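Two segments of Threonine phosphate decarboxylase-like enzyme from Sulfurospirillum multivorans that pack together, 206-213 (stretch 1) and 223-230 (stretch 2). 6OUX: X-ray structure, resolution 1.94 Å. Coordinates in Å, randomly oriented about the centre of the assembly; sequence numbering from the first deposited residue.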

# COMPACT_ATOMS: atom_id res chain seq x y z
N ILE A 206 -3.60 -19.20 -12.04
CA ILE A 206 -3.31 -17.79 -11.86
C ILE A 206 -2.52 -17.33 -13.03
O ILE A 206 -1.49 -17.93 -13.36
N ILE A 207 -3.03 -16.31 -13.72
CA ILE A 207 -2.35 -15.80 -14.91
C ILE A 207 -2.04 -14.35 -14.68
O ILE A 207 -2.97 -13.50 -14.61
N ASP A 208 -0.75 -14.05 -14.59
CA ASP A 208 -0.24 -12.68 -14.50
C ASP A 208 -0.04 -12.10 -15.92
O ASP A 208 0.94 -12.44 -16.64
N GLU A 209 -0.98 -11.26 -16.32
CA GLU A 209 -0.87 -10.63 -17.64
C GLU A 209 -0.37 -9.20 -17.57
O GLU A 209 -0.78 -8.35 -18.39
N SER A 210 0.48 -8.92 -16.62
CA SER A 210 0.95 -7.54 -16.36
C SER A 210 1.61 -6.88 -17.59
O SER A 210 1.63 -5.63 -17.72
N PHE A 211 2.21 -7.69 -18.45
CA PHE A 211 2.82 -7.17 -19.71
C PHE A 211 2.04 -7.31 -21.00
O PHE A 211 2.61 -7.09 -22.10
N ILE A 212 0.77 -7.71 -20.93
CA ILE A 212 0.05 -8.13 -22.12
C ILE A 212 -0.30 -6.94 -23.05
O ILE A 212 -0.49 -7.11 -24.23
N HIS A 213 -0.30 -5.75 -22.50
CA HIS A 213 -0.55 -4.51 -23.31
C HIS A 213 0.58 -4.26 -24.33
O HIS A 213 0.41 -3.50 -25.26
N CYS A 223 -5.47 -4.21 -28.85
CA CYS A 223 -5.07 -4.44 -27.46
C CYS A 223 -5.60 -5.82 -27.07
O CYS A 223 -6.73 -6.14 -27.35
N LEU A 224 -4.74 -6.62 -26.47
CA LEU A 224 -5.08 -7.97 -26.04
C LEU A 224 -5.50 -7.88 -24.62
O LEU A 224 -5.12 -6.96 -23.92
N SER A 225 -6.25 -8.90 -24.18
CA SER A 225 -6.75 -8.95 -22.83
C SER A 225 -7.06 -10.40 -22.47
O SER A 225 -7.67 -11.07 -23.26
N SER A 226 -6.67 -10.84 -21.29
CA SER A 226 -6.97 -12.21 -20.78
C SER A 226 -8.39 -12.27 -20.03
O SER A 226 -8.77 -13.31 -19.44
N THR A 227 -9.19 -11.17 -20.08
CA THR A 227 -10.57 -11.23 -19.49
C THR A 227 -11.45 -12.31 -20.14
O THR A 227 -12.26 -12.94 -19.42
N VAL A 228 -11.32 -12.51 -21.46
CA VAL A 228 -11.96 -13.63 -22.18
C VAL A 228 -11.71 -14.96 -21.49
O VAL A 228 -12.61 -15.77 -21.34
N LEU A 229 -10.50 -15.17 -21.02
CA LEU A 229 -10.15 -16.40 -20.28
C LEU A 229 -10.80 -16.49 -18.92
O LEU A 229 -11.33 -17.58 -18.52
N PHE A 230 -10.82 -15.38 -18.20
CA PHE A 230 -11.56 -15.30 -16.96
C PHE A 230 -13.03 -15.64 -17.17
O PHE A 230 -13.61 -16.44 -16.40

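The contact between these two stretches is built around one buried acid. Glu 209 follows the end of a strand and opens a type I turn that closes at Ile 212, where Ile 212 N donates to Glu 209 O at 3.0 Å. Its CA-to-CB bond points toward the second stretch, and chi1 p with chi2 t carries the carboxylate across to the residues that precede a helix. There Glu 209 OE1 accepts twice from one residue: from Ser 226 N at 2.7 Å and from Ser 226 OG at 2.5 Å. The model is crowded around this oxygen, so its exact place is less sure than the two distances suggest, but the pattern is clear: one carboxylate oxygen takes both the amide and the hydroxyl of the residue at the N-cap.

Ser 226, chi1 m and also directed toward the partner, spends its hydroxyl on the acid and makes no capping bond with its side chain. Its carbonyl serves the helix, with Ser 226 O accepting from Phe 230 N at 3.2 Å and, weakly, from Leu 229 N at 3.0 Å.

The other carboxylate oxygen is satisfied by solvent. Glu 209 OE2 accepts from water 1 at 2.6 Å and from water 2 at 2.5 Å. Each water reaches on to the second stretch, water 1 to Thr 227 OG1 at 3.3 Å and water 2 to Ser 225 OG at 3.0 Å, so side chains whose CA-to-CB bonds point away from stretch 1 are still tied to the acid. Ser 225, chi1 t, has a further task: Ser 225 OG accepts from Thr 227 N at 3.1 Å with a nearly straight geometry, which gives an amide in the first turn of the helix a partner.

Apolar side chains pack beside this polar centre. Ile 212, with chi1 and chi2 both t, points in and gives the largest covered area of any residue here; Ile 212 CG1 lies 3.9 Å from Leu 224 CB, while Ile 212 CD1 comes within 3.5 Å of Ser 226 OG. Leu 224 (m, t) points back toward it. Between the two backbones, water 3 bridges Ile 212 O at 2.7 Å and Leu 224 N at 2.9 Å, accepting from the latter. A separate contact joins strand to helix: Ile 207 (m, t) and Leu 229 (m, t) point toward each other's stretch and meet at 4.1 Å between Ile 207 CD1 and Leu 229 CD1.

At the other end, Cys 223, chi1 t, sets its SG over one face of the His 213 ring, a sulfur-aromatic contact.

Asp 208 points away, and its OD1 accepts from Ser 210 N at 2.9 Å and Ser 210 OG at 2.5 Å. Here Glu 209 has two donors at each carboxylate oxygen: the amide and hydroxyl of Ser 226 at OE1, and two waters at OE2.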

# COMPACT_ATOMS: atom_id res chain seq x y z
CB ILE A 206 -2.46 -17.53 -10.61
CG1 ILE A 206 -3.29 -17.85 -9.36
CG2 ILE A 206 -1.98 -16.09 -10.62
CD1 ILE A 206 -2.45 -18.10 -8.14
CB ILE A 207 -3.23 -15.93 -16.19
CG1 ILE A 207 -3.70 -17.37 -16.38
CG2 ILE A 207 -2.43 -15.45 -17.38
CD1 ILE A 207 -4.68 -17.65 -17.52
CB ASP A 208 1.04 -12.62 -13.67
CG ASP A 208 1.59 -11.21 -13.52
OD1 ASP A 208 1.04 -10.22 -14.04
OD2 ASP A 208 2.63 -11.12 -12.85
CB GLU A 209 -2.25 -10.66 -18.34
CG GLU A 209 -3.33 -9.89 -17.60
CD GLU A 209 -4.52 -9.57 -18.47
OE1 GLU A 209 -4.60 -10.13 -19.63
OE2 GLU A 209 -5.41 -8.82 -17.97
CB SER A 210 1.92 -7.50 -15.15
OG SER A 210 1.25 -7.69 -13.90
CB PHE A 211 4.23 -7.81 -19.84
CG PHE A 211 5.05 -7.61 -18.61
CD1 PHE A 211 5.44 -6.35 -18.25
CD2 PHE A 211 5.31 -8.65 -17.74
CE1 PHE A 211 6.16 -6.13 -17.09
CE2 PHE A 211 5.98 -8.43 -16.56
CZ PHE A 211 6.42 -7.17 -16.25
CB ILE A 212 -1.24 -8.94 -21.79
CG1 ILE A 212 -1.67 -9.79 -23.01
CG2 ILE A 212 -2.35 -8.04 -21.26
CD1 ILE A 212 -2.73 -10.81 -22.72
CB HIS A 213 -0.61 -3.27 -22.38
CG HIS A 213 -1.94 -2.96 -21.83
ND1 HIS A 213 -2.94 -3.90 -21.66
CD2 HIS A 213 -2.42 -1.80 -21.31
CE1 HIS A 213 -3.98 -3.32 -21.08
NE2 HIS A 213 -3.69 -2.05 -20.88
CB CYS A 223 -5.61 -3.41 -26.53
SG CYS A 223 -4.90 -3.51 -24.87
CB LEU A 224 -3.86 -8.88 -26.13
CG LEU A 224 -3.33 -9.10 -27.56
CD1 LEU A 224 -1.93 -9.67 -27.52
CD2 LEU A 224 -4.28 -10.00 -28.34
CB SER A 225 -8.07 -8.21 -22.74
OG SER A 225 -8.52 -8.41 -21.42
CB SER A 226 -5.85 -12.68 -19.81
OG SER A 226 -4.54 -12.55 -20.29
CB THR A 227 -11.26 -9.85 -19.58
OG1 THR A 227 -10.47 -8.89 -18.91
CG2 THR A 227 -12.66 -9.78 -18.95
CB VAL A 228 -11.55 -13.85 -23.68
CG1 VAL A 228 -12.13 -12.82 -24.58
CG2 VAL A 228 -10.07 -13.92 -23.93
CB LEU A 229 -8.65 -16.56 -20.16
CG LEU A 229 -7.88 -16.38 -21.44
CD1 LEU A 229 -6.37 -16.48 -21.09
CD2 LEU A 229 -8.25 -17.36 -22.55
CB PHE A 230 -11.44 -13.90 -16.33
CG PHE A 230 -12.23 -13.75 -15.04
CD1 PHE A 230 -11.84 -14.45 -13.96
CD2 PHE A 230 -13.34 -12.94 -14.95
CE1 PHE A 230 -12.50 -14.32 -12.76
CE2 PHE A 230 -14.03 -12.80 -13.77
CZ PHE A 230 -13.62 -13.50 -12.68
O HOH W 1 -7.82 -8.51 -17.04
O HOH W 2 -6.41 -7.26 -19.69
O HOH W 3 -1.91 -5.98 -26.27